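Local coordinates for protein 1A (Cricket paralysis virus, PDB 6C3R), which suppresses antiviral RNA silencing in insect cells by inactivating host AGO2 and recruiting a cellular ubiquitin ligase complex that promotes its degradation, at residues E11-Q16 with R111-H116; F120-L125 with N129-A134. All coordinates share one frame; numbering follows the deposited sequence.

Interaction 1 and interaction 2 follow one another along the chain, and their centres lie about 18 Å apart. Helix 110-114 supplies one side of interaction 1 and leads directly into helix 117-123, which supplies one side of interaction 2. Phenyl rings join the two: F120 CD2 lies 3.5 Å from F113 CD1, and F120 CE2 lies 4.1 Å from F112 CD1. Each contact also includes part of a functional element. E11 and L12 end the BC-box, through which the viral E3 ligase is assembled, whereas R133 in interaction 2 is involved in inhibiting host stress granule formation. The AGO2-binding region, residues 93-101, is a separate part of the chain.

Interaction 1. Residues E11-Q16 with R111-H116; sequences ELIAAQ and RFFMDH
The phenyl ring of F113 is met obliquely by I13, whose CG1 lies 3.6 Å from F113 CZ, while CD1 of the same branch runs on beside CE2. With its CG anti to the backbone N (chi1 169°), F113 carries its ring out toward helix 2-16, and a flat, wholly apolar side chain suits this buried place. On the same helix, one face of the F112 ring has H116 ND1 over its centre, 3.8 Å above the plane. That imidazole also donates from ND1, in its own ring plane, to a lone pair of F112 O at 2.7 Å, which helps to set the rotation of the imidazole; H116 itself is the N-cap residue of the helix that follows. At the guanidinium edge of R111 stands D115: R111 NH2 reaches D115 OD1 at 3.1 Å in a salt bridge, the nitrogen lying 46° out of the carboxylate plane while the oxygen stays close to the guanidinium plane. R111 NH1 forms a second salt bridge with E5, so R111 also ties helix 110-114 to helix 2-16. Nearer the surface, L12 CD2 meets M114 SD at 4.1 Å. The methionine chain bends at its last torsion, and its flexible thioether can follow the leucine methyl. L12 is the last residue of the BC-box, so the end of that element rests partly on helix 110-114. F17 and L21 also close on F113, and V30 touches both I13 and F113. The N-terminal helix is thereby packed against helix 110-114 beside strand 26-30, one of the two parallel strands, while L12 extends the contact to L117 of helix 117-123.

Interaction 2. Residues F120-L125 with N129-A134; sequences FQQWKL and NDECRA
L125 and E131 make the nearest backbone approach, 9.6 Å between their CA atoms, where the chain turns through residues 126-128 from one segment to the next. The gap is bridged mainly by E131, whose CG lies anti to the backbone N (chi1 -172°) and whose chain stays extended, so the carboxylate reaches the preceding segment. Q122 comes from the opposite direction with its chain bent at the second torsion. Q122 NE2 and E131 OE2 are 3.3 Å apart, yet the angle is poor for a hydrogen bond, and the amide and carboxylate planes are turned 44° from each other. OE2 also lies 3.8 Å from L125 O, an oxygen that can offer it no proton. The firmer hold on the carboxylate comes from the loop, where S127 N donates to E131 OE1. E131 N donates to S128 OG, and S127 OG bonds L125 O, so two small, polar serines tie the connecting turn to L125 on one side and to E131 on the other. Elsewhere on the second helix, D130 OD1 and R133 NH2 form a salt bridge of 3.2 Å; R133, which is involved in inhibiting host stress granule formation, also rests on W85 of helix 77-90. C132, small and apolar enough for a buried site, packs on W85 and V88. At the surface, then, Q122 and E131 are polar neighbours whose attraction is probably modest. The glutamate's negative charge suits a place near the start of a helix, where the N-terminal end of the helix dipole would probably stabilise it, and its bond to S127 couples the contact to the connecting loop.

Interaction 1. Residues E11-Q16 with R111-H116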
# COMPACT_ATOMS: atom_id res chain seq x y z
N GLU A 11 2.41 -31.90 7.96
CA GLU A 11 3.13 -33.03 7.41
C GLU A 11 2.85 -33.08 5.92
O GLU A 11 3.75 -33.31 5.12
CB GLU A 11 2.65 -34.31 8.11
CG GLU A 11 3.61 -35.49 8.06
CD GLU A 11 3.63 -36.19 6.71
OE1 GLU A 11 2.61 -36.19 5.99
OE2 GLU A 11 4.70 -36.76 6.39
N LEU A 12 1.58 -32.87 5.57
CA LEU A 12 1.11 -32.82 4.19
C LEU A 12 1.68 -31.64 3.38
O LEU A 12 1.93 -31.77 2.18
CB LEU A 12 -0.42 -32.80 4.19
CG LEU A 12 -1.19 -33.21 2.94
CD1 LEU A 12 -0.66 -34.51 2.33
CD2 LEU A 12 -2.66 -33.37 3.28
N ILE A 13 1.90 -30.51 4.05
CA ILE A 13 2.57 -29.36 3.43
C ILE A 13 4.02 -29.71 3.11
O ILE A 13 4.53 -29.30 2.07
CB ILE A 13 2.50 -28.09 4.32
CG1 ILE A 13 1.09 -27.50 4.28
CG2 ILE A 13 3.49 -27.01 3.86
CD1 ILE A 13 0.77 -26.57 5.43
N ALA A 14 4.66 -30.43 4.02
CA ALA A 14 6.05 -30.84 3.84
C ALA A 14 6.13 -31.81 2.69
O ALA A 14 6.91 -31.63 1.76
CB ALA A 14 6.58 -31.47 5.11
N ALA A 15 5.28 -32.84 2.75
CA ALA A 15 5.26 -33.89 1.75
C ALA A 15 4.98 -33.34 0.36
O ALA A 15 5.83 -33.46 -0.53
CB ALA A 15 4.21 -34.93 2.12
N GLN A 16 3.84 -32.69 0.18
CA GLN A 16 3.35 -32.38 -1.18
C GLN A 16 3.41 -30.93 -1.63
O GLN A 16 3.15 -30.67 -2.81
CB GLN A 16 1.94 -32.87 -1.32
CG GLN A 16 1.82 -34.37 -1.18
CD GLN A 16 0.40 -34.82 -1.34
OE1 GLN A 16 -0.49 -34.02 -1.64
NE2 GLN A 16 0.16 -36.11 -1.11
N ARG A 111 -8.61 -28.11 8.67
CA ARG A 111 -9.72 -28.82 8.05
C ARG A 111 -9.98 -28.19 6.67
O ARG A 111 -10.15 -28.89 5.67
CB ARG A 111 -10.94 -28.77 8.96
CG ARG A 111 -12.18 -29.52 8.50
CD ARG A 111 -12.09 -31.04 8.56
NE ARG A 111 -11.57 -31.57 7.28
CZ ARG A 111 -10.54 -32.40 7.10
NH1 ARG A 111 -9.85 -32.92 8.10
NH2 ARG A 111 -10.21 -32.72 5.85
N PHE A 112 -9.95 -26.87 6.62
CA PHE A 112 -10.23 -26.14 5.40
C PHE A 112 -9.17 -26.33 4.32
O PHE A 112 -9.49 -26.51 3.14
CB PHE A 112 -10.36 -24.66 5.74
CG PHE A 112 -10.79 -23.82 4.59
CD1 PHE A 112 -9.86 -23.31 3.69
CD2 PHE A 112 -12.13 -23.53 4.41
CE1 PHE A 112 -10.26 -22.53 2.63
CE2 PHE A 112 -12.54 -22.75 3.35
CZ PHE A 112 -11.59 -22.25 2.46
N PHE A 113 -7.90 -26.26 4.76
CA PHE A 113 -6.75 -26.55 3.89
C PHE A 113 -6.84 -27.92 3.26
O PHE A 113 -6.60 -28.07 2.07
CB PHE A 113 -5.45 -26.43 4.67
CG PHE A 113 -4.25 -26.96 3.93
CD1 PHE A 113 -3.81 -26.33 2.77
CD2 PHE A 113 -3.57 -28.10 4.37
CE1 PHE A 113 -2.70 -26.81 2.08
CE2 PHE A 113 -2.45 -28.58 3.68
CZ PHE A 113 -2.02 -27.94 2.54
N MET A 114 -7.24 -28.91 4.04
CA MET A 114 -7.31 -30.28 3.58
C MET A 114 -8.60 -30.65 2.87
O MET A 114 -8.64 -31.65 2.18
CB MET A 114 -7.04 -31.22 4.74
CG MET A 114 -5.62 -31.05 5.26
SD MET A 114 -5.10 -32.31 6.41
CE MET A 114 -6.34 -32.16 7.70
N ASP A 115 -9.66 -29.84 3.00
CA ASP A 115 -10.78 -29.94 2.05
C ASP A 115 -10.51 -29.27 0.70
O ASP A 115 -11.33 -29.39 -0.20
CB ASP A 115 -12.08 -29.40 2.66
CG ASP A 115 -12.58 -30.24 3.82
OD1 ASP A 115 -12.19 -31.42 3.91
OD2 ASP A 115 -13.36 -29.75 4.67
N HIS A 116 -9.38 -28.56 0.55
CA HIS A 116 -9.12 -27.75 -0.65
C HIS A 116 -7.66 -27.83 -1.12
O HIS A 116 -7.11 -26.85 -1.63
CB HIS A 116 -9.52 -26.29 -0.40
CG HIS A 116 -10.97 -26.11 -0.05
ND1 HIS A 116 -11.43 -26.06 1.25
CD2 HIS A 116 -12.06 -25.98 -0.84
CE1 HIS A 116 -12.74 -25.89 1.25
NE2 HIS A 116 -13.15 -25.83 -0.01

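Interaction 2. Residues F120-L125 with N129-A134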
# COMPACT_ATOMS: atom_id res chain seq x y z
N PHE A 120 -5.24 -24.97 -3.10
CA PHE A 120 -4.01 -24.38 -2.52
C PHE A 120 -2.75 -24.66 -3.33
O PHE A 120 -1.79 -23.91 -3.26
CB PHE A 120 -3.80 -24.83 -1.07
CG PHE A 120 -4.64 -24.08 -0.11
CD1 PHE A 120 -4.31 -22.77 0.23
CD2 PHE A 120 -5.80 -24.62 0.40
CE1 PHE A 120 -5.12 -22.04 1.07
CE2 PHE A 120 -6.61 -23.90 1.25
CZ PHE A 120 -6.27 -22.61 1.59
N GLN A 121 -2.78 -25.76 -4.07
CA GLN A 121 -1.71 -26.11 -5.00
C GLN A 121 -1.72 -25.14 -6.22
O GLN A 121 -0.65 -24.71 -6.69
CB GLN A 121 -1.87 -27.58 -5.41
CG GLN A 121 -0.62 -28.21 -5.98
CD GLN A 121 0.47 -28.41 -4.94
OE1 GLN A 121 0.41 -29.35 -4.14
NE2 GLN A 121 1.50 -27.54 -4.97
N GLN A 122 -2.91 -24.78 -6.71
CA GLN A 122 -3.01 -23.79 -7.77
C GLN A 122 -2.68 -22.38 -7.30
O GLN A 122 -1.97 -21.64 -8.00
CB GLN A 122 -4.37 -23.78 -8.41
CG GLN A 122 -4.49 -22.75 -9.55
CD GLN A 122 -3.40 -22.82 -10.65
OE1 GLN A 122 -2.75 -23.85 -10.86
NE2 GLN A 122 -3.23 -21.69 -11.37
N TRP A 123 -3.22 -21.98 -6.15
CA TRP A 123 -2.81 -20.75 -5.49
C TRP A 123 -1.30 -20.48 -5.64
O TRP A 123 -0.92 -19.34 -5.89
CB TRP A 123 -3.19 -20.82 -4.02
CG TRP A 123 -2.45 -19.86 -3.14
CD1 TRP A 123 -1.30 -20.10 -2.43
CD2 TRP A 123 -2.81 -18.51 -2.88
NE1 TRP A 123 -0.93 -18.97 -1.75
CE2 TRP A 123 -1.84 -17.98 -2.01
CE3 TRP A 123 -3.87 -17.70 -3.28
CZ2 TRP A 123 -1.90 -16.66 -1.54
CZ3 TRP A 123 -3.93 -16.39 -2.82
CH2 TRP A 123 -2.95 -15.88 -1.96
N LYS A 124 -0.47 -21.51 -5.46
CA LYS A 124 1.00 -21.33 -5.49
C LYS A 124 1.56 -20.93 -6.85
O LYS A 124 2.65 -20.36 -6.92
CB LYS A 124 1.71 -22.62 -5.06
CG LYS A 124 1.63 -22.95 -3.59
CD LYS A 124 2.55 -24.10 -3.25
CE LYS A 124 4.00 -23.64 -3.13
NZ LYS A 124 4.81 -24.73 -2.52
N LEU A 125 0.84 -21.26 -7.91
CA LEU A 125 1.30 -21.03 -9.27
C LEU A 125 0.84 -19.73 -9.90
O LEU A 125 1.20 -19.45 -11.05
CB LEU A 125 0.84 -22.20 -10.14
CG LEU A 125 1.35 -23.58 -9.69
CD1 LEU A 125 0.56 -24.69 -10.35
CD2 LEU A 125 2.84 -23.67 -9.96
N ASN A 129 -1.40 -10.29 -11.46
CA ASN A 129 -2.69 -9.71 -11.03
C ASN A 129 -3.86 -10.28 -11.85
O ASN A 129 -4.90 -10.63 -11.31
CB ASN A 129 -2.68 -8.18 -11.18
CG ASN A 129 -1.65 -7.49 -10.29
OD1 ASN A 129 -1.14 -8.09 -9.34
ND2 ASN A 129 -1.34 -6.23 -10.60
N ASP A 130 -3.65 -10.36 -13.15
CA ASP A 130 -4.71 -10.75 -14.07
C ASP A 130 -5.13 -12.20 -13.87
O ASP A 130 -6.33 -12.50 -13.89
CB ASP A 130 -4.27 -10.50 -15.50
CG ASP A 130 -3.92 -9.05 -15.74
OD1 ASP A 130 -4.88 -8.26 -15.90
OD2 ASP A 130 -2.72 -8.69 -15.73
N GLU A 131 -4.15 -13.07 -13.67
CA GLU A 131 -4.42 -14.47 -13.32
C GLU A 131 -5.11 -14.61 -11.97
O GLU A 131 -6.06 -15.38 -11.82
CB GLU A 131 -3.13 -15.29 -13.28
CG GLU A 131 -3.37 -16.79 -13.11
CD GLU A 131 -2.11 -17.58 -12.91
OE1 GLU A 131 -1.01 -17.01 -13.06
OE2 GLU A 131 -2.22 -18.78 -12.57
N CYS A 132 -4.59 -13.88 -10.99
CA CYS A 132 -5.18 -13.79 -9.66
C CYS A 132 -6.65 -13.38 -9.64
O CYS A 132 -7.44 -13.97 -8.93
CB CYS A 132 -4.39 -12.79 -8.82
SG CYS A 132 -4.96 -12.78 -7.13
N ARG A 133 -7.00 -12.37 -10.42
CA ARG A 133 -8.39 -11.93 -10.52
C ARG A 133 -9.28 -13.04 -11.08
O ARG A 133 -10.41 -13.23 -10.62
CB ARG A 133 -8.51 -10.65 -11.36
CG ARG A 133 -9.94 -10.17 -11.58
CD ARG A 133 -10.04 -8.69 -11.97
NE ARG A 133 -9.21 -8.34 -13.14
CZ ARG A 133 -8.07 -7.63 -13.13
NH1 ARG A 133 -7.55 -7.14 -12.00
NH2 ARG A 133 -7.44 -7.39 -14.27
N ALA A 134 -8.78 -13.78 -12.07
CA ALA A 134 -9.55 -14.85 -12.68
C ALA A 134 -9.71 -16.03 -11.73
O ALA A 134 -10.81 -16.59 -11.58
CB ALA A 134 -8.87 -15.30 -13.97